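Local coordinates for protein thymidylate synthase ThyX (Streptomyces cacaoi subsp. asoensis, PDB 4P5A) that probably catalyses the reductive methylation of UMP or dUMP, as a tetrameric, FAD-dependent enzyme of the ThyX family that draws its methyl group from methylenetetrahydrofolate, at residues G47-L52 against M224-E229; V81-R86 against H204-I209; M187-L192 against E210-Q215. All coordinates share one frame; numbering follows the deposited sequence.

Contact 1: G47-L52 against M224-E229; sequences GSTRGL and MPVTHE
Val226 and Arg50 form the tight centre of this small contact, in which a single methyl group joins the first turns of two helices. CG1 of Val226 comes within 3.6 Å of the CA atom of Arg50, so it lies against the backbone rather than against a side-chain tip. The same methyl reaches CB of Arg50 at 3.9 Å, and the CG of Arg50 passes it at 4.2 Å. Val226 directs this branch outward by setting CG1 anti to its own backbone N (chi1 173°). The CA atoms of the pair are 6.1 Å apart, close enough for the short branch to bridge the gap between the backbones.

Around this tight spot the packing thins quickly. Thr49 adds a looser share, its CG2 standing 4.4 Å from CG1 of Val226. Arg50 gives only the root of its side chain to the contact: the chain runs fully extended from CG to NE and carries its guanidinium away from segment 224-229, on the solvent side. Glu229 faces segment 47-52 with its CB but stops short of touching it. No hydrogen bond or salt bridge crosses, and just 108 Å² is buried in all, which makes this an apolar surface contact centred on one valine.

Gly47 and Met224 occupy the N-cap positions of helices 48-58 and 225-233, so two helix beginnings meet here. Asp23 steadies the second: one carboxylate oxygen accepts a hydrogen bond from the backbone N of Val226, while the other pairs with OG1 of Thr227. Val226 and Thr227 also lean on Ile53, one turn further along helix 48-58. Thr49 meanwhile packs on Val27 of helix 23-30, so that this helix borders both partners, and Thr227 and His228 rest against helix 207-223.

Contact 2: V81-R86 against H204-I209; sequences VRHLMR and HPQREI. With 5BU (5-bromo-uridine-5'-monophosphate), chain F.
His83 is the residue through which segment 204-209 and the bound nucleotide meet, and each atom of its side chain has a neighbour. CB of His83 lies 4.0 Å from CB of Ile209. With CG anti to the carbonyl carbon (chi1 -57°), the ring is carried beneath the base of 5-bromo-UMP, whose N3 sits over one ring face, offset toward the rim. ND1 faces the protein: it brushes CG2 of Ile209 and shares a water, 3.0 Å from ND1 of His83, that accepts a hydrogen bond from the backbone N of Ile209. CD2 of His83 runs under the uracil, 3.4 Å from its O2. At the ring edge CE1 of His83 merely approaches OE1 of Gln206, 3.7 Å away; that oxygen's hydrogen bond comes from NH2 of Arg166 of the second subunit. At the tip, NE2 of His83 donates to phosphate oxygen OP3 at 2.7 Å, almost straight (166°) and in the ring plane. Phosphate, water and base together should fix the ring's rotation.

Beside it, CB of Leu84 meets CD1 of Ile209 at 3.9 Å in a buried apolar patch, and Arg86 NH2 donates to the ribose O3' at 3.1 Å. With Ser96, Ala97 and Arg98 of the second subunit also bonding the ligand, the arrangement is the intersubunit nucleotide site of a ThyX enzyme.

Contact 3: M187-L192 against E210-Q215; sequences MHFLSL and EMVAEQ. With FAD (flavin-adenine dinucleotide), chain H.
Ala213 is the small residue onto which Phe189 and Leu190 both close. Its CB meets CE1 of Phe189 at 3.6 Å, approaching the ring obliquely, and CD2 of Leu190 comes to the CB of Ala213 at 3.9 Å. CD2 of Leu190 also lies 3.3 Å from the carbonyl O of Ala213, so the packing reaches the helix backbone. Val212 adds a looser touch, its CG1 4.5 Å from CZ of Phe189. The two neighbours arrive by different routes: the CB of Phe189 already points toward segment 210-215, and a chi1 of 167° carries the ring on to Ala213, whereas Leu190 sets out across the line of approach and comes nearer only at its end.

The small side chain of Ala213 sits where the two segments come nearest. Their axes approach to 9.9 Å at 136° between N-to-C directions, about midway between antiparallel and perpendicular, and the CA atoms of Leu190 and Ala213 are 6.1 Å apart.

A second shell holds these side chains in place. His87 meets Phe189 edge-to-face, and Met216 packs on it as well; Leu190 is backed by Trp220 and Phe231. Beyond the apolar centre, Glu210 and Glu214 each form a salt bridge with Arg196, tying helix 207-223 to the chain that follows helix 183-193.

The other flank of helix 183-193 faces the cofactor. His188 NE2 donates to FAD O2P at 3.1 Å, and C5B of the adenosine ribose lies over one face of the imidazole. Leu192 CD1 approaches O5' of the FAD. Glu94 of the second subunit and Asn182 and Arg184 of the third also hydrogen-bond this FAD. The helix thus has one side in the protein core and another in the three-subunit flavin site found in the ThyX family.

How the contacts relate
Contacts 2 and 3 form one continuous core, their centres 9 Å apart, and both use helix 207-223. Phe189 of contact 3 joins them: its CE2 lies 3.5 Å from CD1 of Leu84. A salt bridge from Arg207 NH1 to Glu214 OE1, 3.1 Å long, runs along the shared helix. His83 of contact 2 binds the nucleotide phosphate and His188 of contact 3 the FAD diphosphate. Contact 1 is peripheral, its centre 28 Å from that of contact 2 and 20 Å from that of contact 3. It still touches contact 3, where Thr227 CG2 of helix 225-233 meets Met187 CE of helix 183-193 at 3.9 Å; in the chain, helix 225-233 follows helix 207-223.

Contact 1: G47-L52 against M224-E229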
loop_
_atom_site.group_PDB
_atom_site.type_symbol
_atom_site.label_atom_id
_atom_site.label_comp_id
_atom_site.label_asym_id
_atom_site.label_seq_id
_atom_site.Cartn_x
_atom_site.Cartn_y
_atom_site.Cartn_z
ATOM N N GLY B 47 -24.095 2.482 -25.013
ATOM C CA GLY B 47 -22.717 2.210 -25.427
ATOM C C GLY B 47 -22.209 1.136 -24.455
ATOM O O GLY B 47 -22.592 1.146 -23.272
ATOM N N SER B 48 -21.397 0.215 -24.962
ATOM C CA SER B 48 -20.852 -0.870 -24.147
ATOM C C SER B 48 -19.819 -0.249 -23.180
ATOM O O SER B 48 -19.705 -0.773 -22.082
ATOM C CB SER B 48 -20.049 -1.893 -24.982
ATOM O OG SER B 48 -18.993 -1.270 -25.768
ATOM N N THR B 49 -19.092 0.807 -23.588
ATOM C CA THR B 49 -18.111 1.400 -22.607
ATOM C C THR B 49 -18.818 2.005 -21.388
ATOM O O THR B 49 -18.421 1.707 -20.254
ATOM C CB THR B 49 -17.158 2.381 -23.237
ATOM O OG1 THR B 49 -16.262 1.665 -24.107
ATOM C CG2 THR B 49 -16.328 3.211 -22.159
ATOM N N ARG B 50 -19.830 2.854 -21.609
ATOM C CA ARG B 50 -20.590 3.387 -20.451
ATOM C C ARG B 50 -21.262 2.266 -19.681
ATOM O O ARG B 50 -21.311 2.290 -18.410
ATOM C CB ARG B 50 -21.626 4.375 -20.922
ATOM C CG ARG B 50 -22.395 4.962 -19.843
ATOM C CD ARG B 50 -23.406 5.952 -20.442
ATOM N NE ARG B 50 -24.230 6.600 -19.421
ATOM C CZ ARG B 50 -25.405 6.135 -18.927
ATOM N NH1 ARG B 50 -25.943 4.959 -19.295
ATOM N NH2 ARG B 50 -26.020 6.850 -18.018
ATOM N N GLY B 51 -21.889 1.331 -20.414
ATOM C CA GLY B 51 -22.445 0.127 -19.727
ATOM C C GLY B 51 -21.485 -0.620 -18.791
ATOM O O GLY B 51 -21.826 -0.875 -17.621
ATOM N N LEU B 52 -20.278 -0.891 -19.275
ATOM C CA LEU B 52 -19.344 -1.652 -18.495
ATOM C C LEU B 52 -18.843 -0.810 -17.276
ATOM O O LEU B 52 -18.752 -1.311 -16.134
ATOM C CB LEU B 52 -18.191 -2.002 -19.385
ATOM C CG LEU B 52 -17.190 -3.068 -18.807
ATOM C CD1 LEU B 52 -15.813 -2.898 -19.328
ATOM C CD2 LEU B 52 -17.495 -3.956 -17.621
ATOM N N MET B 224 -11.172 11.221 -18.704
ATOM C CA MET B 224 -11.971 10.020 -18.519
ATOM C C MET B 224 -13.400 10.418 -18.257
ATOM O O MET B 224 -13.937 10.217 -17.174
ATOM C CB MET B 224 -11.426 9.257 -17.282
ATOM C CG MET B 224 -9.911 8.737 -17.577
ATOM S SD MET B 224 -9.278 7.703 -16.178
ATOM C CE MET B 224 -10.249 6.178 -16.190
ATOM N N PRO B 225 -14.035 10.967 -19.265
ATOM C CA PRO B 225 -15.389 11.507 -19.037
ATOM C C PRO B 225 -16.438 10.482 -18.681
ATOM O O PRO B 225 -17.321 10.846 -17.827
ATOM C CB PRO B 225 -15.733 12.205 -20.384
ATOM C CG PRO B 225 -14.875 11.466 -21.435
ATOM C CD PRO B 225 -13.572 11.105 -20.661
ATOM N N VAL B 226 -16.375 9.262 -19.191
ATOM C CA VAL B 226 -17.459 8.325 -18.852
ATOM C C VAL B 226 -17.269 7.887 -17.378
ATOM O O VAL B 226 -18.258 7.707 -16.649
ATOM C CB VAL B 226 -17.341 7.085 -19.796
ATOM C CG1 VAL B 226 -18.344 5.947 -19.413
ATOM C CG2 VAL B 226 -17.514 7.544 -21.291
ATOM N N THR B 227 -16.018 7.603 -17.016
ATOM C CA THR B 227 -15.726 7.280 -15.600
ATOM C C THR B 227 -16.187 8.407 -14.666
ATOM O O THR B 227 -16.766 8.147 -13.555
ATOM C CB THR B 227 -14.194 6.957 -15.424
ATOM O OG1 THR B 227 -13.918 5.836 -16.223
ATOM C CG2 THR B 227 -13.964 6.479 -13.905
ATOM N N HIS B 228 -15.800 9.642 -14.991
ATOM C CA HIS B 228 -16.163 10.761 -14.188
ATOM C C HIS B 228 -17.703 10.870 -14.048
ATOM O O HIS B 228 -18.243 11.069 -12.917
ATOM C CB HIS B 228 -15.548 12.006 -14.768
ATOM C CG HIS B 228 -15.972 13.225 -14.044
ATOM N ND1 HIS B 228 -17.079 13.914 -14.441
ATOM C CD2 HIS B 228 -15.616 13.747 -12.828
ATOM C CE1 HIS B 228 -17.257 14.963 -13.631
ATOM N NE2 HIS B 228 -16.395 14.870 -12.625
ATOM N N GLU B 229 -18.443 10.669 -15.172
ATOM C CA GLU B 229 -19.910 10.681 -15.049
ATOM C C GLU B 229 -20.427 9.595 -14.169
ATOM O O GLU B 229 -21.341 9.857 -13.307
ATOM C CB GLU B 229 -20.629 10.557 -16.409
ATOM C CG GLU B 229 -20.381 11.779 -17.212
ATOM C CD GLU B 229 -21.069 13.038 -16.716
ATOM O OE1 GLU B 229 -22.329 13.104 -16.922
ATOM O OE2 GLU B 229 -20.352 13.973 -16.194
#

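Contact 2: V81-R86 against H204-I209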
loop_
_atom_site.group_PDB
_atom_site.type_symbol
_atom_site.label_atom_id
_atom_site.label_comp_id
_atom_site.label_asym_id
_atom_site.label_seq_id
_atom_site.Cartn_x
_atom_site.Cartn_y
_atom_site.Cartn_z
ATOM N N VAL B 81 -0.690 20.842 1.718
ATOM C CA VAL B 81 0.120 19.664 1.254
ATOM C C VAL B 81 0.077 18.501 2.226
ATOM O O VAL B 81 0.073 17.340 1.790
ATOM C CB VAL B 81 1.573 20.121 1.041
ATOM C CG1 VAL B 81 2.479 18.951 0.566
ATOM C CG2 VAL B 81 1.538 21.167 -0.081
ATOM N N ARG B 82 0.069 18.824 3.516
ATOM C CA ARG B 82 -0.095 17.771 4.525
ATOM C C ARG B 82 -1.361 16.962 4.262
ATOM O O ARG B 82 -1.255 15.729 4.425
ATOM C CB ARG B 82 -0.101 18.256 5.979
ATOM C CG ARG B 82 1.208 19.054 6.270
ATOM C CD ARG B 82 1.796 18.522 7.632
ATOM N NE ARG B 82 1.054 18.762 8.781
ATOM C CZ ARG B 82 1.053 17.975 9.871
ATOM N NH1 ARG B 82 0.427 18.410 10.885
ATOM N NH2 ARG B 82 1.637 16.780 9.942
ATOM N N HIS B 83 -2.504 17.592 4.011
ATOM C CA HIS B 83 -3.724 16.861 3.733
ATOM C C HIS B 83 -3.543 15.955 2.487
ATOM O O HIS B 83 -3.926 14.793 2.566
ATOM C CB HIS B 83 -4.925 17.809 3.563
ATOM C CG HIS B 83 -5.125 18.663 4.773
ATOM N ND1 HIS B 83 -5.977 19.762 4.783
ATOM C CD2 HIS B 83 -4.633 18.541 6.026
ATOM C CE1 HIS B 83 -5.984 20.281 5.994
ATOM N NE2 HIS B 83 -5.220 19.535 6.783
ATOM N N LEU B 84 -3.012 16.522 1.425
ATOM C CA LEU B 84 -2.804 15.751 0.151
ATOM C C LEU B 84 -1.925 14.551 0.460
ATOM O O LEU B 84 -2.243 13.424 -0.004
ATOM C CB LEU B 84 -2.084 16.637 -0.877
ATOM C CG LEU B 84 -1.707 15.889 -2.164
ATOM C CD1 LEU B 84 -2.944 15.241 -2.816
ATOM C CD2 LEU B 84 -1.193 16.976 -3.128
ATOM N N MET B 85 -0.831 14.774 1.230
ATOM C CA MET B 85 0.099 13.644 1.398
ATOM C C MET B 85 -0.300 12.530 2.359
ATOM O O MET B 85 0.445 11.552 2.506
ATOM C CB MET B 85 1.425 14.189 1.772
ATOM C CG MET B 85 1.965 14.955 0.478
ATOM S SD MET B 85 3.664 15.673 0.696
ATOM C CE MET B 85 4.428 14.200 0.579
ATOM N N ARG B 86 -1.434 12.677 3.012
ATOM C CA ARG B 86 -1.951 11.565 3.750
ATOM C C ARG B 86 -2.478 10.380 2.853
ATOM O O ARG B 86 -2.675 9.248 3.362
ATOM C CB ARG B 86 -3.114 11.964 4.656
ATOM C CG ARG B 86 -2.647 12.973 5.735
ATOM C CD ARG B 86 -1.471 12.377 6.608
ATOM N NE ARG B 86 -1.916 11.102 7.285
ATOM C CZ ARG B 86 -2.573 11.048 8.453
ATOM N NH1 ARG B 86 -2.944 9.871 8.931
ATOM N NH2 ARG B 86 -2.933 12.157 9.138
ATOM N N HIS B 204 -16.030 16.637 5.115
ATOM C CA HIS B 204 -15.876 18.053 5.490
ATOM C C HIS B 204 -14.394 18.419 5.429
ATOM O O HIS B 204 -13.796 18.796 6.440
ATOM C CB HIS B 204 -16.381 18.222 6.939
ATOM C CG HIS B 204 -17.850 18.073 7.033
ATOM N ND1 HIS B 204 -18.707 18.991 6.468
ATOM C CD2 HIS B 204 -18.622 17.038 7.457
ATOM C CE1 HIS B 204 -19.952 18.552 6.585
ATOM N NE2 HIS B 204 -19.929 17.383 7.192
ATOM N N PRO B 205 -13.772 18.313 4.242
ATOM C CA PRO B 205 -12.372 18.716 4.181
ATOM C C PRO B 205 -12.236 20.228 4.302
ATOM O O PRO B 205 -13.180 21.022 3.969
ATOM C CB PRO B 205 -12.018 18.360 2.705
ATOM C CG PRO B 205 -13.329 18.563 1.928
ATOM C CD PRO B 205 -14.356 17.984 2.926
ATOM N N GLN B 206 -11.068 20.649 4.663
ATOM C CA GLN B 206 -10.712 22.043 4.626
ATOM C C GLN B 206 -10.852 22.639 3.243
ATOM O O GLN B 206 -10.509 22.013 2.240
ATOM C CB GLN B 206 -9.283 22.237 5.191
ATOM C CG GLN B 206 -8.865 23.737 5.250
ATOM C CD GLN B 206 -7.931 24.138 6.393
ATOM O OE1 GLN B 206 -7.592 23.352 7.207
ATOM N NE2 GLN B 206 -7.631 25.504 6.512
ATOM N N ARG B 207 -11.318 23.915 3.155
ATOM C CA ARG B 207 -11.526 24.435 1.819
ATOM C C ARG B 207 -10.296 24.382 0.866
ATOM O O ARG B 207 -10.424 24.148 -0.358
ATOM C CB ARG B 207 -11.986 25.915 2.004
ATOM C CG ARG B 207 -12.192 26.547 0.638
ATOM C CD ARG B 207 -13.419 25.921 -0.124
ATOM N NE ARG B 207 -13.465 26.627 -1.432
ATOM C CZ ARG B 207 -13.607 26.034 -2.613
ATOM N NH1 ARG B 207 -13.818 24.732 -2.677
ATOM N NH2 ARG B 207 -13.557 26.755 -3.742
ATOM N N GLU B 208 -9.086 24.573 1.407
ATOM C CA GLU B 208 -7.925 24.658 0.535
ATOM C C GLU B 208 -7.603 23.329 -0.153
ATOM O O GLU B 208 -7.307 23.281 -1.385
ATOM C CB GLU B 208 -6.696 25.195 1.304
ATOM C CG GLU B 208 -6.762 26.791 1.616
ATOM C CD GLU B 208 -7.730 27.145 2.760
ATOM O OE1 GLU B 208 -8.229 28.306 2.789
ATOM O OE2 GLU B 208 -8.128 26.272 3.553
ATOM N N ILE B 209 -7.657 22.214 0.586
ATOM C CA ILE B 209 -7.502 20.944 -0.126
ATOM C C ILE B 209 -8.627 20.639 -1.073
ATOM O O ILE B 209 -8.406 20.045 -2.152
ATOM C CB ILE B 209 -7.188 19.728 0.876
ATOM C CG1 ILE B 209 -6.820 18.442 0.086
ATOM C CG2 ILE B 209 -8.451 19.447 1.710
ATOM C CD1 ILE B 209 -5.448 18.629 -0.637
HETATM P P 5BU F . -4.693 19.551 10.752
HETATM O OP1 5BU F . -3.732 20.156 11.747
HETATM O OP2 5BU F . -6.115 19.287 11.291
HETATM O OP3 5BU F . -4.714 20.293 9.367
HETATM O "O5'" 5BU F . -4.103 18.053 10.429
HETATM C "C5'" 5BU F . -3.575 17.331 11.445
HETATM C "C4'" 5BU F . -3.131 15.894 10.836
HETATM O "O4'" 5BU F . -4.349 15.221 10.359
HETATM C "C3'" 5BU F . -2.258 16.044 9.597
HETATM O "O3'" 5BU F . -1.439 14.848 9.418
HETATM C "C2'" 5BU F . -3.304 16.054 8.493
HETATM O "O2'" 5BU F . -2.718 15.616 7.247
HETATM C "C1'" 5BU F . -4.446 15.175 8.952
HETATM N N1 5BU F . -5.799 15.698 8.641
HETATM C C2 5BU F . -6.154 15.792 7.298
HETATM O O2 5BU F . -5.358 15.289 6.471
HETATM N N3 5BU F . -7.290 16.385 6.874
HETATM C C4 5BU F . -8.171 16.924 7.820
HETATM O O4 5BU F . -9.192 17.448 7.456
HETATM C C5 5BU F . -7.777 16.820 9.170
HETATM C C6 5BU F . -6.628 16.277 9.637
HETATM BR BR 5BU F . -9.062 17.372 10.514
HETATM O O HOH W 1 -6.457 22.248 3.269
#

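Contact 3: M187-L192 against E210-Q215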
loop_
_atom_site.group_PDB
_atom_site.type_symbol
_atom_site.label_atom_id
_atom_site.label_comp_id
_atom_site.label_asym_id
_atom_site.label_seq_id
_atom_site.Cartn_x
_atom_site.Cartn_y
_atom_site.Cartn_z
ATOM N N MET B 187 -10.299 8.830 -7.407
ATOM C CA MET B 187 -11.717 8.805 -6.942
ATOM C C MET B 187 -11.792 8.681 -5.430
ATOM O O MET B 187 -12.675 9.328 -4.806
ATOM C CB MET B 187 -12.512 7.640 -7.678
ATOM C CG MET B 187 -12.855 8.097 -9.100
ATOM S SD MET B 187 -13.848 6.805 -9.865
ATOM C CE MET B 187 -12.604 5.525 -10.363
ATOM N N HIS B 188 -10.903 7.908 -4.840
ATOM C CA HIS B 188 -10.976 7.765 -3.337
ATOM C C HIS B 188 -10.618 9.099 -2.704
ATOM O O HIS B 188 -11.284 9.551 -1.740
ATOM C CB HIS B 188 -10.022 6.644 -2.934
ATOM C CG HIS B 188 -10.120 6.297 -1.475
ATOM N ND1 HIS B 188 -10.916 5.276 -1.013
ATOM C CD2 HIS B 188 -9.537 6.864 -0.393
ATOM C CE1 HIS B 188 -10.808 5.202 0.304
ATOM N NE2 HIS B 188 -10.041 6.206 0.716
ATOM N N PHE B 189 -9.654 9.809 -3.295
ATOM C CA PHE B 189 -9.268 11.118 -2.754
ATOM C C PHE B 189 -10.419 12.137 -2.956
ATOM O O PHE B 189 -10.737 12.871 -2.023
ATOM C CB PHE B 189 -8.049 11.557 -3.520
ATOM C CG PHE B 189 -7.661 12.996 -3.361
ATOM C CD1 PHE B 189 -8.040 13.960 -4.297
ATOM C CD2 PHE B 189 -6.845 13.396 -2.280
ATOM C CE1 PHE B 189 -7.646 15.335 -4.149
ATOM C CE2 PHE B 189 -6.388 14.793 -2.190
ATOM C CZ PHE B 189 -6.848 15.740 -3.131
ATOM N N LEU B 190 -11.089 12.081 -4.111
ATOM C CA LEU B 190 -12.148 13.087 -4.385
ATOM C C LEU B 190 -13.318 12.817 -3.401
ATOM O O LEU B 190 -13.965 13.773 -2.987
ATOM C CB LEU B 190 -12.679 13.004 -5.831
ATOM C CG LEU B 190 -11.602 13.472 -6.871
ATOM C CD1 LEU B 190 -12.159 13.251 -8.210
ATOM C CD2 LEU B 190 -11.261 14.990 -6.704
ATOM N N SER B 191 -13.607 11.562 -3.090
ATOM C CA SER B 191 -14.755 11.250 -2.164
ATOM C C SER B 191 -14.475 11.856 -0.839
ATOM O O SER B 191 -15.386 12.295 -0.151
ATOM C CB SER B 191 -14.908 9.745 -2.014
ATOM O OG SER B 191 -16.079 9.416 -1.290
ATOM N N LEU B 192 -13.219 11.959 -0.457
ATOM C CA LEU B 192 -12.915 12.474 0.941
ATOM C C LEU B 192 -12.605 14.001 0.941
ATOM O O LEU B 192 -12.809 14.681 1.940
ATOM C CB LEU B 192 -11.652 11.755 1.489
ATOM C CG LEU B 192 -11.891 10.327 1.862
ATOM C CD1 LEU B 192 -10.415 9.611 2.034
ATOM C CD2 LEU B 192 -12.755 10.260 3.171
ATOM N N GLU B 210 -9.795 21.190 -0.753
ATOM C CA GLU B 210 -10.928 21.027 -1.670
ATOM C C GLU B 210 -10.623 21.773 -2.969
ATOM O O GLU B 210 -11.021 21.312 -4.031
ATOM C CB GLU B 210 -12.218 21.524 -1.048
ATOM C CG GLU B 210 -13.435 21.235 -1.985
ATOM C CD GLU B 210 -14.743 21.693 -1.339
ATOM O OE1 GLU B 210 -15.674 20.946 -1.545
ATOM O OE2 GLU B 210 -14.847 22.815 -0.719
ATOM N N MET B 211 -9.999 22.956 -2.904
ATOM C CA MET B 211 -9.586 23.636 -4.148
ATOM C C MET B 211 -8.629 22.839 -5.010
ATOM O O MET B 211 -8.720 22.856 -6.241
ATOM C CB MET B 211 -8.980 25.001 -3.804
ATOM C CG MET B 211 -10.021 25.925 -3.077
ATOM S SD MET B 211 -9.131 27.343 -2.353
ATOM C CE MET B 211 -8.462 28.143 -3.815
ATOM N N VAL B 212 -7.697 22.146 -4.360
ATOM C CA VAL B 212 -6.805 21.216 -5.093
ATOM C C VAL B 212 -7.649 20.183 -5.752
ATOM O O VAL B 212 -7.461 19.873 -6.991
ATOM C CB VAL B 212 -5.780 20.553 -4.117
ATOM C CG1 VAL B 212 -4.969 19.418 -4.848
ATOM C CG2 VAL B 212 -4.807 21.637 -3.495
ATOM N N ALA B 213 -8.499 19.510 -4.936
ATOM C CA ALA B 213 -9.305 18.393 -5.450
ATOM C C ALA B 213 -10.183 18.846 -6.644
ATOM O O ALA B 213 -10.331 18.077 -7.588
ATOM C CB ALA B 213 -10.231 17.860 -4.351
ATOM N N GLU B 214 -10.822 20.031 -6.569
ATOM C CA GLU B 214 -11.726 20.412 -7.675
ATOM C C GLU B 214 -10.961 20.604 -8.985
ATOM O O GLU B 214 -11.436 20.235 -10.052
ATOM C CB GLU B 214 -12.505 21.750 -7.308
ATOM C CG GLU B 214 -13.450 21.484 -6.180
ATOM C CD GLU B 214 -14.035 22.776 -5.527
ATOM O OE1 GLU B 214 -13.389 23.888 -5.631
ATOM O OE2 GLU B 214 -15.123 22.614 -4.911
ATOM N N GLN B 215 -9.748 21.085 -8.898
ATOM C CA GLN B 215 -8.990 21.287 -10.118
ATOM C C GLN B 215 -8.510 19.959 -10.690
ATOM O O GLN B 215 -8.400 19.809 -11.900
ATOM C CB GLN B 215 -7.822 22.251 -9.860
ATOM C CG GLN B 215 -8.284 23.699 -9.500
ATOM C CD GLN B 215 -7.026 24.574 -9.239
ATOM O OE1 GLN B 215 -6.132 24.688 -10.093
ATOM N NE2 GLN B 215 -6.908 25.073 -8.035
HETATM P PA FAD H . -5.223 6.244 1.631
HETATM O O1A FAD H . -5.112 6.680 0.233
HETATM O O2A FAD H . -4.133 6.351 2.561
HETATM O O5B FAD H . -5.758 4.783 1.624
HETATM C C5B FAD H . -6.913 4.401 0.775
HETATM C C4B FAD H . -7.540 3.133 1.287
HETATM O O4B FAD H . -6.538 2.096 1.289
HETATM C C3B FAD H . -7.956 3.240 2.720
HETATM O O3B FAD H . -9.275 3.826 2.831
HETATM C C2B FAD H . -7.970 1.778 3.202
HETATM O O2B FAD H . -9.144 1.142 2.576
HETATM C C1B FAD H . -6.719 1.210 2.463
HETATM N N9A FAD H . -5.472 1.254 3.248
HETATM C C8A FAD H . -4.317 1.813 2.845
HETATM N N7A FAD H . -3.354 1.598 3.739
HETATM C C5A FAD H . -3.913 0.803 4.736
HETATM C C6A FAD H . -3.466 0.215 5.946
HETATM N N6A FAD H . -2.171 0.321 6.382
HETATM N N1A FAD H . -4.382 -0.495 6.682
HETATM C C2A FAD H . -5.656 -0.693 6.267
HETATM N N3A FAD H . -6.125 -0.146 5.115
HETATM C C4A FAD H . -5.276 0.633 4.385
HETATM N N1 FAD H . -5.948 12.401 10.143
HETATM C C2 FAD H . -5.367 12.456 11.384
HETATM O O2 FAD H . -4.228 12.081 11.612
HETATM N N3 FAD H . -6.038 13.101 12.396
HETATM C C4 FAD H . -7.281 13.680 12.177
HETATM O O4 FAD H . -7.850 14.186 13.183
HETATM C C4X FAD H . -7.880 13.596 10.907
HETATM N N5 FAD H . -9.196 14.039 10.638
HETATM C C5X FAD H . -9.646 14.089 9.286
HETATM C C6 FAD H . -10.823 14.754 8.870
HETATM C C7 FAD H . -11.258 14.762 7.536
HETATM C C7M FAD H . -12.562 15.533 7.265
HETATM C C8 FAD H . -10.514 14.163 6.480
HETATM C C8M FAD H . -11.004 14.108 4.998
HETATM C C9 FAD H . -9.320 13.506 6.859
HETATM C C9A FAD H . -8.872 13.519 8.232
HETATM N N10 FAD H . -7.669 12.859 8.598
HETATM C C10 FAD H . -7.190 12.952 9.907
HETATM C "C1'" FAD H . -6.794 12.239 7.561
HETATM C "C2'" FAD H . -7.463 10.801 7.406
HETATM O "O2'" FAD H . -7.335 9.990 8.611
HETATM C "C3'" FAD H . -6.706 9.976 6.334
HETATM O "O3'" FAD H . -5.287 9.909 6.564
HETATM C "C4'" FAD H . -6.909 10.605 4.854
HETATM O "O4'" FAD H . -8.227 11.029 4.734
HETATM C "C5'" FAD H . -6.546 9.522 3.806
HETATM O "O5'" FAD H . -7.644 8.586 3.754
HETATM P P FAD H . -7.274 7.024 3.575
HETATM O O1P FAD H . -6.385 6.486 4.650
HETATM O O2P FAD H . -8.584 6.357 3.465
HETATM O O3P FAD H . -6.476 6.976 2.201
#